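Local coordinates for protein LP04448p (Drosophila melanogaster, PDB 4QMH) that belongs to the XMAP215 family that drives microtubule polymerization, the fragment here being its fourth TOG domain, a helical module probably serving in tubulin binding, at residues A[135-141]-A[175-179]; A[152-156]-A[186-191]; A[180-184]-A[217-223]; A[211-215]-A[233-237]. All coordinates share one frame; numbering follows the deposited sequence.

Contact 1: A[135-141]-A[175-179]; sequences FESEMIA and DIHSM
D175 reaches from helix 173-186 across to the turn that starts helix 139-145, where its carboxylate bonds one backbone N-H directly and two more through water. OD1 accepts a hydrogen bond from E138 N at 2.9 Å on its syn lone pair, bent to 142°. OD2 uses two waters: one lies 2.8 Å from I140 N and also bonds to OD2, while a second accepts a hydrogen bond from A141 N and donates to OD2 and to S178 OG. With CG anti to the backbone N (chi1 -156°), the carboxylate is turned beside the peptide of F135 and E136. In the all-helical solenoid of a TOG domain, this joins one helix to the N-terminal end of another: E138 holds the N-cap position, yet the anion comes from a distant helix, and the helix end would probably stabilise its buried negative charge. Beside this polar patch lies an apolar one. The F135 ring receives M179 CE at its edge, 3.7 Å from CD1, and I176 CD1 approaches the same atom obliquely. M179 CE also touches I140 CG2 at 3.6 Å, its extended chain carrying the methyl between the two residues. L159 of helix 149-162 packs against both F135 and I140.

Contact 2: A[152-156]-A[186-191]; sequences KTELW and HICDRN
A buried polar contact ties helix 149-162 to the loop between helices 173-186 and 192-209, with K152 and W156 facing H186 and D189. W156 NE1 donates to H186 ND1 at 2.9 Å. The bond is nearly straight (169°) and lies in the plane of both rings, which stand at 83° to each other and meet rim to rim. Since ND1 accepts, a neutral ring with its proton on NE2 would be consistent with this geometry. K152 runs over one face of the same imidazole, its CD 3.3 Å from H186 CE1, and a bend at chi3 (-49°) steers the amine on to D189. There NZ forms a salt bridge with D189 OD2 at 2.8 Å, approaching from the syn side but tilted out of the carboxylate plane. A water bridges NZ to D189 OD1, which also accepts from N191 N at 2.8 Å in an Asx turn. The aspartate is thus fixed at both oxygens at the last position of the type I turn from H186 to D189. Beyond it, N191 OD1 caps V194 N at the start of helix 192-209, whose N197 bonds T153 O and whose A201 touches W156, so loop and following helix both lie against helix 149-162.

Contact 3: A[180-184]-A[217-223]; sequences VPHLY and ALDKQKP
Two helices of the TOG solenoid, 173-186 and 211-221, pack together here, and Y184 reaches between them against A217, L218 and P223. The axes of segments 180-184 and 217-221 approach to 11.0 Å at a signed angle of -85°. Y184 CE2 lies 3.8 Å from L218 CA and 3.9 Å from L218 CB, and the carbonyl carbon of A217 sits at the ring edge. Nearer the CB end of the ring, CD2 meets P223 CG at 4.1 Å, just past the helix, where K222 takes up a positive phi and the chain swings back towards the tyrosine. V180 CG1 rests over one face of the Y184 ring near its rim and also touches A217 CB at 4.0 Å. In the C-terminal part of this helical array, helix 226-236 adds I229 against Y184, L218 and P223. No hydrogen bond links the two segments, but the phenol OH bonds to M214 O, one turn before L218. Losing the phenol ring to an alanine here is likely to open a gap between V180, L218 and P223 and leave M214 O without that hydroxyl. At the exposed margin, Q221, extended beyond CG, brings OE1 to 3.7 Å from P181 CG.

Contact 4: A[211-215]-A[233-237]; sequences FDAMN and LEKAR
F211 and R237 meet face to face: the guanidinium lies flat on the phenyl ring, with the two planes only 3° apart and the group centres separated by 4.0 Å. CZ stands over the ring face as a cation-pi contact, its nearest carbon being F211 CD2 at 3.7 Å, and CD of the same arginine makes a CH-pi contact with that face. R237 can lie along the ring because its chain is extended from CG to NE. F211 has CG anti to the backbone N (chi1 179°), which sends the ring across to helix 226-236. There CE1 meets L233 CB obliquely at 3.8 Å, and E234 N comes to the ring edge.

Deeper in, L233 spreads its two methyls over helix 211-221. CD2 touches M214 CE at 3.6 Å, the methionine being bent at chi3 (71°), while CD1 lies 4.0 Å from N215 N. On the solvent side, R237 NH2 donates to a water at 2.9 Å that in turn bonds to D212 OD1; the carboxylate itself is too far off for a salt bridge, though its charge would probably favour the arginine's position. With a serine in place of the phenyl ring of F211, the R237 guanidinium would probably lose the surface it lies on and be free to swing, and L233 CB would be uncovered.

The apolar layer is backed by helix 192-209, whose M206 touches M214 and L233, and by helix 173-186, with L183 on M214 and Y184 on L233.

Overall arrangement
Contacts 1 and 2 are buried, whereas contacts 3 and 4 are partly buried and reach the surface near the C-terminal end of the solenoid. Contacts 1 and 3 share helix 173-186, and contacts 3 and 4 share helix 211-221, linked directly by the hydrogen bond of Y184 OH to M214 O. Contact 2 meets contact 3 where W156 packs on H182 and L183, and meets contact 1 through L155 and I140. In the interior, carboxylates engage backbone N-H groups, bound waters or a lysine. Contact 3 relies on apolar packing, and contact 4 adds a cation-pi stack at its exposed side.

Contact 1: A[135-141]-A[175-179]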
loop_
_atom_site.group_PDB
_atom_site.type_symbol
_atom_site.label_atom_id
_atom_site.label_comp_id
_atom_site.label_asym_id
_atom_site.label_seq_id
_atom_site.Cartn_x
_atom_site.Cartn_y
_atom_site.Cartn_z
ATOM N N PHE A 135 -7.672 -2.773 0.926
ATOM C CA PHE A 135 -8.856 -1.919 1.019
ATOM C C PHE A 135 -9.622 -2.178 2.311
ATOM O O PHE A 135 -10.808 -2.507 2.306
ATOM C CB PHE A 135 -9.723 -2.103 -0.233
ATOM C CG PHE A 135 -9.036 -1.647 -1.484
ATOM C CD1 PHE A 135 -9.021 -0.303 -1.824
ATOM C CD2 PHE A 135 -8.361 -2.545 -2.295
ATOM C CE1 PHE A 135 -8.365 0.136 -2.980
ATOM C CE2 PHE A 135 -7.689 -2.114 -3.435
ATOM C CZ PHE A 135 -7.698 -0.763 -3.779
ATOM N N GLU A 136 -8.903 -2.006 3.415
ATOM C CA GLU A 136 -9.406 -2.249 4.751
ATOM C C GLU A 136 -8.776 -1.262 5.718
ATOM O O GLU A 136 -7.643 -0.812 5.517
ATOM C CB GLU A 136 -9.067 -3.673 5.207
ATOM C CG GLU A 136 -9.683 -4.756 4.326
ATOM C CD GLU A 136 -9.894 -6.071 5.069
ATOM O OE1 GLU A 136 -9.657 -6.105 6.288
ATOM O OE2 GLU A 136 -10.302 -7.063 4.433
ATOM N N SER A 137 -9.530 -0.929 6.759
ATOM C CA SER A 137 -9.024 -0.196 7.912
ATOM C C SER A 137 -8.513 1.202 7.608
ATOM O O SER A 137 -7.767 1.774 8.397
ATOM C CB SER A 137 -7.946 -1.021 8.617
ATOM O OG SER A 137 -8.483 -2.265 9.029
ATOM N N GLU A 138 -8.942 1.740 6.467
ATOM C CA GLU A 138 -8.591 3.093 6.040
ATOM C C GLU A 138 -7.093 3.322 5.912
ATOM O O GLU A 138 -6.616 4.428 6.116
ATOM C CB GLU A 138 -9.227 4.151 6.949
ATOM C CG GLU A 138 -10.764 4.119 6.883
ATOM C CD GLU A 138 -11.452 5.228 7.684
ATOM O OE1 GLU A 138 -10.778 6.172 8.147
ATOM O OE2 GLU A 138 -12.690 5.155 7.853
ATOM N N MET A 139 -6.349 2.284 5.558
ATOM C CA MET A 139 -4.908 2.459 5.346
ATOM C C MET A 139 -4.620 3.451 4.229
ATOM O O MET A 139 -3.768 4.331 4.363
ATOM C CB MET A 139 -4.232 1.119 5.069
ATOM C CG MET A 139 -4.209 0.223 6.296
ATOM S SD MET A 139 -3.466 -1.401 6.015
ATOM C CE MET A 139 -4.651 -2.157 4.917
ATOM N N ILE A 140 -5.344 3.310 3.128
ATOM C CA ILE A 140 -5.161 4.218 1.998
ATOM C C ILE A 140 -5.613 5.650 2.347
ATOM O O ILE A 140 -4.882 6.620 2.118
ATOM C CB ILE A 140 -5.851 3.646 0.742
ATOM C CG1 ILE A 140 -5.057 2.436 0.226
ATOM C CG2 ILE A 140 -5.986 4.697 -0.349
ATOM C CD1 ILE A 140 -5.832 1.577 -0.773
ATOM N N ALA A 141 -6.804 5.784 2.923
ATOM C CA ALA A 141 -7.292 7.104 3.322
ATOM C C ALA A 141 -6.360 7.795 4.320
ATOM O O ALA A 141 -6.144 9.000 4.241
ATOM C CB ALA A 141 -8.692 7.001 3.892
ATOM N N ASP A 175 -14.483 1.144 2.552
ATOM C CA ASP A 175 -13.129 1.683 2.499
ATOM C C ASP A 175 -12.974 2.674 1.347
ATOM O O ASP A 175 -12.307 3.705 1.503
ATOM C CB ASP A 175 -12.083 0.575 2.404
ATOM C CG ASP A 175 -10.726 1.027 2.912
ATOM O OD1 ASP A 175 -10.622 1.267 4.134
ATOM O OD2 ASP A 175 -9.780 1.131 2.105
ATOM N N ILE A 176 -13.569 2.373 0.193
ATOM C CA ILE A 176 -13.591 3.366 -0.896
ATOM C C ILE A 176 -14.303 4.659 -0.455
ATOM O O ILE A 176 -13.832 5.765 -0.725
ATOM C CB ILE A 176 -14.212 2.795 -2.187
ATOM C CG1 ILE A 176 -13.459 1.541 -2.646
ATOM C CG2 ILE A 176 -14.231 3.850 -3.293
ATOM C CD1 ILE A 176 -11.976 1.753 -2.854
ATOM N N HIS A 177 -15.429 4.534 0.246
ATOM C CA HIS A 177 -16.090 5.717 0.793
ATOM C C HIS A 177 -15.129 6.599 1.604
ATOM O O HIS A 177 -15.209 7.822 1.556
ATOM C CB HIS A 177 -17.279 5.336 1.680
ATOM C CG HIS A 177 -18.577 5.196 0.944
ATOM N ND1 HIS A 177 -19.341 6.280 0.567
ATOM C CD2 HIS A 177 -19.259 4.096 0.545
ATOM C CE1 HIS A 177 -20.432 5.853 -0.043
ATOM N NE2 HIS A 177 -20.406 4.533 -0.073
ATOM N N SER A 178 -14.226 5.976 2.359
ATOM C CA SER A 178 -13.307 6.730 3.199
ATOM C C SER A 178 -12.338 7.587 2.380
ATOM O O SER A 178 -11.756 8.534 2.906
ATOM C CB SER A 178 -12.535 5.804 4.148
ATOM O OG SER A 178 -11.547 5.062 3.450
ATOM N N MET A 179 -12.187 7.260 1.099
ATOM C CA MET A 179 -11.284 8.003 0.219
ATOM C C MET A 179 -11.965 9.228 -0.372
ATOM O O MET A 179 -11.310 10.142 -0.864
ATOM C CB MET A 179 -10.794 7.115 -0.916
ATOM C CG MET A 179 -10.113 5.845 -0.438
ATOM S SD MET A 179 -9.728 4.794 -1.840
ATOM C CE MET A 179 -9.259 3.328 -0.920
HETATM O O HOH W 1 -7.173 1.168 2.799
HETATM O O HOH W 2 -9.027 3.893 2.737
#

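Contact 2: A[152-156]-A[186-191]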
loop_
_atom_site.group_PDB
_atom_site.type_symbol
_atom_site.label_atom_id
_atom_site.label_comp_id
_atom_site.label_asym_id
_atom_site.label_seq_id
_atom_site.Cartn_x
_atom_site.Cartn_y
_atom_site.Cartn_z
ATOM N N LYS A 152 0.684 11.583 -2.492
ATOM C CA LYS A 152 -0.622 11.755 -3.115
ATOM C C LYS A 152 -0.548 11.498 -4.620
ATOM O O LYS A 152 -1.431 10.861 -5.188
ATOM C CB LYS A 152 -1.221 13.135 -2.794
ATOM C CG LYS A 152 -1.543 13.308 -1.306
ATOM C CD LYS A 152 -2.100 14.684 -0.960
ATOM C CE LYS A 152 -1.278 15.813 -1.540
ATOM N NZ LYS A 152 -1.853 17.132 -1.130
ATOM N N THR A 153 0.506 11.988 -5.265
ATOM C CA THR A 153 0.694 11.742 -6.691
ATOM C C THR A 153 0.753 10.250 -7.003
ATOM O O THR A 153 0.019 9.758 -7.862
ATOM C CB THR A 153 1.962 12.432 -7.209
ATOM O OG1 THR A 153 1.860 13.839 -6.962
ATOM C CG2 THR A 153 2.129 12.185 -8.719
ATOM N N GLU A 154 1.610 9.519 -6.292
ATOM C CA GLU A 154 1.774 8.087 -6.555
ATOM C C GLU A 154 0.511 7.315 -6.217
ATOM O O GLU A 154 0.120 6.407 -6.946
ATOM C CB GLU A 154 2.931 7.493 -5.750
ATOM C CG GLU A 154 4.289 8.052 -6.059
ATOM C CD GLU A 154 4.812 7.671 -7.429
ATOM O OE1 GLU A 154 4.328 6.688 -8.024
ATOM O OE2 GLU A 154 5.723 8.371 -7.909
ATOM N N LEU A 155 -0.119 7.676 -5.104
ATOM C CA LEU A 155 -1.237 6.879 -4.603
ATOM C C LEU A 155 -2.499 7.055 -5.445
ATOM O O LEU A 155 -3.192 6.081 -5.746
ATOM C CB LEU A 155 -1.489 7.176 -3.121
ATOM C CG LEU A 155 -2.435 6.231 -2.389
ATOM C CD1 LEU A 155 -2.172 4.760 -2.750
ATOM C CD2 LEU A 155 -2.326 6.461 -0.888
ATOM N N TRP A 156 -2.799 8.284 -5.858
ATOM C CA TRP A 156 -3.901 8.469 -6.792
ATOM C C TRP A 156 -3.646 7.780 -8.142
ATOM O O TRP A 156 -4.574 7.270 -8.765
ATOM C CB TRP A 156 -4.234 9.953 -6.996
ATOM C CG TRP A 156 -4.985 10.562 -5.841
ATOM C CD1 TRP A 156 -4.595 11.635 -5.087
ATOM C CD2 TRP A 156 -6.250 10.136 -5.305
ATOM N NE1 TRP A 156 -5.537 11.904 -4.128
ATOM C CE2 TRP A 156 -6.559 10.997 -4.232
ATOM C CE3 TRP A 156 -7.147 9.110 -5.628
ATOM C CZ2 TRP A 156 -7.729 10.869 -3.475
ATOM C CZ3 TRP A 156 -8.305 8.982 -4.876
ATOM C CH2 TRP A 156 -8.588 9.858 -3.810
ATOM N N HIS A 186 -8.548 16.737 -3.370
ATOM C CA HIS A 186 -7.367 16.634 -4.228
ATOM C C HIS A 186 -7.639 16.890 -5.708
ATOM O O HIS A 186 -6.722 17.231 -6.450
ATOM C CB HIS A 186 -6.638 15.302 -3.998
ATOM C CG HIS A 186 -6.157 15.126 -2.594
ATOM N ND1 HIS A 186 -5.703 13.919 -2.099
ATOM C CD2 HIS A 186 -6.073 16.005 -1.568
ATOM C CE1 HIS A 186 -5.363 14.065 -0.834
ATOM N NE2 HIS A 186 -5.583 15.323 -0.485
ATOM N N ILE A 187 -8.892 16.729 -6.130
ATOM C CA ILE A 187 -9.317 17.161 -7.449
ATOM C C ILE A 187 -8.981 18.632 -7.631
ATOM O O ILE A 187 -8.769 19.092 -8.748
ATOM C CB ILE A 187 -10.834 16.972 -7.617
ATOM C CG1 ILE A 187 -11.140 15.527 -7.993
ATOM C CG2 ILE A 187 -11.391 17.922 -8.667
ATOM C CD1 ILE A 187 -12.608 15.219 -7.922
ATOM N N CYS A 188 -8.913 19.354 -6.515
ATOM C CA CYS A 188 -8.636 20.787 -6.521
ATOM C C CYS A 188 -7.299 21.135 -5.872
ATOM O O CYS A 188 -7.057 22.297 -5.537
ATOM C CB CYS A 188 -9.740 21.542 -5.789
ATOM S SG CYS A 188 -11.351 21.388 -6.571
ATOM N N ASP A 189 -6.443 20.135 -5.686
ATOM C CA ASP A 189 -5.175 20.330 -4.987
ATOM C C ASP A 189 -4.361 21.440 -5.638
ATOM O O ASP A 189 -4.504 21.710 -6.822
ATOM C CB ASP A 189 -4.374 19.028 -4.972
ATOM C CG ASP A 189 -3.301 19.012 -3.907
ATOM O OD1 ASP A 189 -2.143 19.367 -4.214
ATOM O OD2 ASP A 189 -3.610 18.639 -2.759
ATOM N N ARG A 190 -3.514 22.080 -4.843
ATOM C CA ARG A 190 -2.654 23.149 -5.348
ATOM C C ARG A 190 -1.577 22.582 -6.268
ATOM O O ARG A 190 -1.022 23.291 -7.118
ATOM C CB ARG A 190 -2.007 23.895 -4.178
ATOM C CG ARG A 190 -1.238 22.983 -3.229
ATOM C CD ARG A 190 -0.941 23.660 -1.898
ATOM N NE ARG A 190 -0.246 22.762 -0.978
ATOM C CZ ARG A 190 -0.839 21.793 -0.285
ATOM N NH1 ARG A 190 -2.145 21.588 -0.407
ATOM N NH2 ARG A 190 -0.128 21.026 0.528
ATOM N N ASN A 191 -1.285 21.298 -6.094
ATOM C CA ASN A 191 -0.244 20.631 -6.858
ATOM C C ASN A 191 -0.812 20.051 -8.151
ATOM O O ASN A 191 -1.768 19.277 -8.123
ATOM C CB ASN A 191 0.393 19.527 -6.012
ATOM C CG ASN A 191 1.513 18.814 -6.729
ATOM O OD1 ASN A 191 1.287 18.079 -7.685
ATOM N ND2 ASN A 191 2.741 19.018 -6.255
HETATM O O HOH W 3 -0.174 19.457 -2.326
#

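Contact 3: A[180-184]-A[217-223]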
loop_
_atom_site.group_PDB
_atom_site.type_symbol
_atom_site.label_atom_id
_atom_site.label_comp_id
_atom_site.label_asym_id
_atom_site.label_seq_id
_atom_site.Cartn_x
_atom_site.Cartn_y
_atom_site.Cartn_z
ATOM N N VAL A 180 -13.289 9.241 -0.339
ATOM C CA VAL A 180 -14.028 10.270 -1.073
ATOM C C VAL A 180 -13.742 11.723 -0.624
ATOM O O VAL A 180 -13.575 12.613 -1.460
ATOM C CB VAL A 180 -15.541 9.969 -1.098
ATOM C CG1 VAL A 180 -16.312 11.172 -1.637
ATOM C CG2 VAL A 180 -15.827 8.732 -1.945
ATOM N N PRO A 181 -13.667 11.977 0.690
ATOM C CA PRO A 181 -13.323 13.355 1.074
ATOM C C PRO A 181 -11.968 13.784 0.530
ATOM O O PRO A 181 -11.772 14.958 0.191
ATOM C CB PRO A 181 -13.286 13.292 2.604
ATOM C CG PRO A 181 -14.205 12.167 2.952
ATOM C CD PRO A 181 -14.016 11.149 1.856
ATOM N N HIS A 182 -11.036 12.846 0.434
ATOM C CA HIS A 182 -9.696 13.187 -0.040
ATOM C C HIS A 182 -9.740 13.376 -1.548
ATOM O O HIS A 182 -9.092 14.261 -2.083
ATOM C CB HIS A 182 -8.698 12.113 0.368
ATOM C CG HIS A 182 -8.743 11.805 1.828
ATOM N ND1 HIS A 182 -8.330 12.705 2.787
ATOM C CD2 HIS A 182 -9.185 10.715 2.498
ATOM C CE1 HIS A 182 -8.501 12.174 3.985
ATOM N NE2 HIS A 182 -9.019 10.968 3.838
ATOM N N LEU A 183 -10.538 12.563 -2.230
ATOM C CA LEU A 183 -10.702 12.738 -3.663
ATOM C C LEU A 183 -11.248 14.141 -3.943
ATOM O O LEU A 183 -10.761 14.846 -4.828
ATOM C CB LEU A 183 -11.675 11.698 -4.201
ATOM C CG LEU A 183 -11.973 11.797 -5.696
ATOM C CD1 LEU A 183 -10.757 11.407 -6.489
ATOM C CD2 LEU A 183 -13.129 10.867 -6.015
ATOM N N TYR A 184 -12.270 14.545 -3.189
ATOM C CA TYR A 184 -12.930 15.826 -3.449
ATOM C C TYR A 184 -12.021 17.023 -3.161
ATOM O O TYR A 184 -12.127 18.070 -3.805
ATOM C CB TYR A 184 -14.246 15.930 -2.674
ATOM C CG TYR A 184 -15.332 15.009 -3.198
ATOM C CD1 TYR A 184 -15.139 14.269 -4.361
ATOM C CD2 TYR A 184 -16.558 14.901 -2.546
ATOM C CE1 TYR A 184 -16.129 13.431 -4.851
ATOM C CE2 TYR A 184 -17.559 14.062 -3.033
ATOM C CZ TYR A 184 -17.331 13.334 -4.185
ATOM O OH TYR A 184 -18.309 12.497 -4.677
ATOM N N ALA A 217 -22.597 11.966 -1.322
ATOM C CA ALA A 217 -21.448 12.338 -0.508
ATOM C C ALA A 217 -21.088 13.802 -0.738
ATOM O O ALA A 217 -20.726 14.516 0.196
ATOM C CB ALA A 217 -20.261 11.428 -0.822
ATOM N N LEU A 218 -21.185 14.252 -1.985
ATOM C CA LEU A 218 -20.890 15.638 -2.301
ATOM C C LEU A 218 -21.866 16.573 -1.583
ATOM O O LEU A 218 -21.468 17.584 -1.009
ATOM C CB LEU A 218 -20.958 15.864 -3.811
ATOM C CG LEU A 218 -20.799 17.307 -4.292
ATOM C CD1 LEU A 218 -19.459 17.890 -3.877
ATOM C CD2 LEU A 218 -20.958 17.363 -5.810
ATOM N N ASP A 219 -23.145 16.226 -1.610
ATOM C CA ASP A 219 -24.158 17.049 -0.960
ATOM C C ASP A 219 -23.985 17.076 0.560
ATOM O O ASP A 219 -24.126 18.124 1.184
ATOM C CB ASP A 219 -25.559 16.546 -1.311
ATOM C CG ASP A 219 -25.936 16.830 -2.748
ATOM O OD1 ASP A 219 -25.384 17.787 -3.333
ATOM O OD2 ASP A 219 -26.790 16.098 -3.291
ATOM N N LYS A 220 -23.694 15.923 1.149
ATOM C CA LYS A 220 -23.580 15.830 2.600
ATOM C C LYS A 220 -22.330 16.508 3.139
ATOM O O LYS A 220 -22.390 17.213 4.155
ATOM C CB LYS A 220 -23.624 14.377 3.071
ATOM C CG LYS A 220 -23.269 14.224 4.542
ATOM C CD LYS A 220 -24.016 13.079 5.210
ATOM C CE LYS A 220 -23.524 11.722 4.743
ATOM N NZ LYS A 220 -24.142 10.601 5.524
ATOM N N GLN A 221 -21.204 16.307 2.457
ATOM C CA GLN A 221 -19.925 16.787 2.952
ATOM C C GLN A 221 -19.704 18.272 2.651
ATOM O O GLN A 221 -18.892 18.939 3.304
ATOM C CB GLN A 221 -18.789 15.918 2.392
ATOM C CG GLN A 221 -18.904 14.454 2.847
ATOM C CD GLN A 221 -17.967 13.507 2.122
ATOM O OE1 GLN A 221 -17.052 13.933 1.418
ATOM N NE2 GLN A 221 -18.194 12.208 2.294
ATOM N N LYS A 222 -20.429 18.793 1.666
ATOM C CA LYS A 222 -20.351 20.208 1.333
ATOM C C LYS A 222 -18.914 20.699 1.189
ATOM O O LYS A 222 -18.542 21.719 1.778
ATOM C CB LYS A 222 -21.060 21.043 2.400
ATOM C CG LYS A 222 -22.524 20.707 2.602
ATOM C CD LYS A 222 -23.140 21.631 3.645
ATOM C CE LYS A 222 -24.651 21.511 3.658
ATOM N NZ LYS A 222 -25.099 20.168 4.070
ATOM N N PRO A 223 -18.091 19.987 0.402
ATOM C CA PRO A 223 -16.729 20.495 0.241
ATOM C C PRO A 223 -16.749 21.772 -0.592
ATOM O O PRO A 223 -17.770 22.094 -1.198
ATOM C CB PRO A 223 -16.033 19.372 -0.540
ATOM C CG PRO A 223 -17.131 18.775 -1.348
ATOM C CD PRO A 223 -18.349 18.822 -0.465
#

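Contact 4: A[211-215]-A[233-237]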
loop_
_atom_site.group_PDB
_atom_site.type_symbol
_atom_site.label_atom_id
_atom_site.label_comp_id
_atom_site.label_asym_id
_atom_site.label_seq_id
_atom_site.Cartn_x
_atom_site.Cartn_y
_atom_site.Cartn_z
ATOM N N PHE A 211 -22.440 6.656 -9.333
ATOM C CA PHE A 211 -22.686 8.094 -9.375
ATOM C C PHE A 211 -23.548 8.610 -8.221
ATOM O O PHE A 211 -23.201 9.596 -7.574
ATOM C CB PHE A 211 -23.340 8.486 -10.703
ATOM C CG PHE A 211 -23.646 9.952 -10.812
ATOM C CD1 PHE A 211 -22.680 10.842 -11.259
ATOM C CD2 PHE A 211 -24.890 10.445 -10.461
ATOM C CE1 PHE A 211 -22.948 12.194 -11.357
ATOM C CE2 PHE A 211 -25.170 11.803 -10.554
ATOM C CZ PHE A 211 -24.196 12.678 -11.002
ATOM N N ASP A 212 -24.682 7.953 -7.975
ATOM C CA ASP A 212 -25.612 8.413 -6.952
ATOM C C ASP A 212 -24.966 8.536 -5.566
ATOM O O ASP A 212 -25.149 9.541 -4.875
ATOM C CB ASP A 212 -26.837 7.494 -6.889
ATOM C CG ASP A 212 -27.738 7.629 -8.111
ATOM O OD1 ASP A 212 -27.586 8.609 -8.876
ATOM O OD2 ASP A 212 -28.615 6.758 -8.295
ATOM N N ALA A 213 -24.197 7.525 -5.176
ATOM C CA ALA A 213 -23.534 7.531 -3.875
ATOM C C ALA A 213 -22.505 8.659 -3.787
ATOM O O ALA A 213 -22.373 9.320 -2.757
ATOM C CB ALA A 213 -22.883 6.178 -3.593
ATOM N N MET A 214 -21.790 8.903 -4.880
ATOM C CA MET A 214 -20.769 9.947 -4.857
ATOM C C MET A 214 -21.413 11.318 -4.823
ATOM O O MET A 214 -20.932 12.226 -4.143
ATOM C CB MET A 214 -19.810 9.810 -6.039
ATOM C CG MET A 214 -19.015 8.523 -5.976
ATOM S SD MET A 214 -17.779 8.374 -7.262
ATOM C CE MET A 214 -16.560 9.585 -6.732
ATOM N N ASN A 215 -22.518 11.464 -5.543
ATOM C CA ASN A 215 -23.262 12.713 -5.522
ATOM C C ASN A 215 -23.886 12.986 -4.143
ATOM O O ASN A 215 -23.920 14.129 -3.689
ATOM C CB ASN A 215 -24.321 12.706 -6.616
ATOM C CG ASN A 215 -24.975 14.045 -6.784
ATOM O OD1 ASN A 215 -24.340 15.002 -7.217
ATOM N ND2 ASN A 215 -26.254 14.129 -6.433
ATOM N N LEU A 233 -17.636 14.395 -11.533
ATOM C CA LEU A 233 -18.525 13.243 -11.445
ATOM C C LEU A 233 -19.274 13.084 -12.760
ATOM O O LEU A 233 -19.432 11.969 -13.261
ATOM C CB LEU A 233 -19.504 13.377 -10.273
ATOM C CG LEU A 233 -18.927 13.541 -8.865
ATOM C CD1 LEU A 233 -20.068 13.630 -7.851
ATOM C CD2 LEU A 233 -18.009 12.395 -8.530
ATOM N N GLU A 234 -19.720 14.200 -13.333
ATOM C CA GLU A 234 -20.502 14.126 -14.568
ATOM C C GLU A 234 -19.634 13.713 -15.754
ATOM O O GLU A 234 -20.112 13.035 -16.674
ATOM C CB GLU A 234 -21.216 15.452 -14.839
ATOM C CG GLU A 234 -22.364 15.699 -13.883
ATOM C CD GLU A 234 -22.963 17.091 -13.990
ATOM O OE1 GLU A 234 -22.249 18.030 -14.401
ATOM O OE2 GLU A 234 -24.154 17.246 -13.645
ATOM N N LYS A 235 -18.365 14.109 -15.723
ATOM C CA LYS A 235 -17.427 13.752 -16.787
ATOM C C LYS A 235 -17.130 12.243 -16.799
ATOM O O LYS A 235 -16.960 11.648 -17.863
ATOM C CB LYS A 235 -16.138 14.568 -16.673
ATOM C CG LYS A 235 -15.153 14.339 -17.805
ATOM C CD LYS A 235 -13.904 15.180 -17.611
ATOM C CE LYS A 235 -12.928 15.016 -18.772
ATOM N NZ LYS A 235 -11.717 15.872 -18.603
ATOM N N ALA A 236 -17.098 11.630 -15.616
ATOM C CA ALA A 236 -16.739 10.213 -15.477
ATOM C C ALA A 236 -17.907 9.277 -15.765
ATOM O O ALA A 236 -17.730 8.179 -16.301
ATOM C CB ALA A 236 -16.197 9.942 -14.080
ATOM N N ARG A 237 -19.101 9.714 -15.392
ATOM C CA ARG A 237 -20.288 8.877 -15.466
ATOM C C ARG A 237 -20.515 8.160 -16.809
ATOM O O ARG A 237 -20.805 6.963 -16.832
ATOM C CB ARG A 237 -21.509 9.714 -15.110
ATOM C CG ARG A 237 -22.737 8.918 -14.855
ATOM C CD ARG A 237 -23.905 9.862 -14.782
ATOM N NE ARG A 237 -25.079 9.231 -14.207
ATOM C CZ ARG A 237 -26.171 9.900 -13.873
ATOM N NH1 ARG A 237 -26.215 11.211 -14.060
ATOM N NH2 ARG A 237 -27.209 9.260 -13.354
HETATM O O HOH W 4 -27.400 6.887 -11.612
#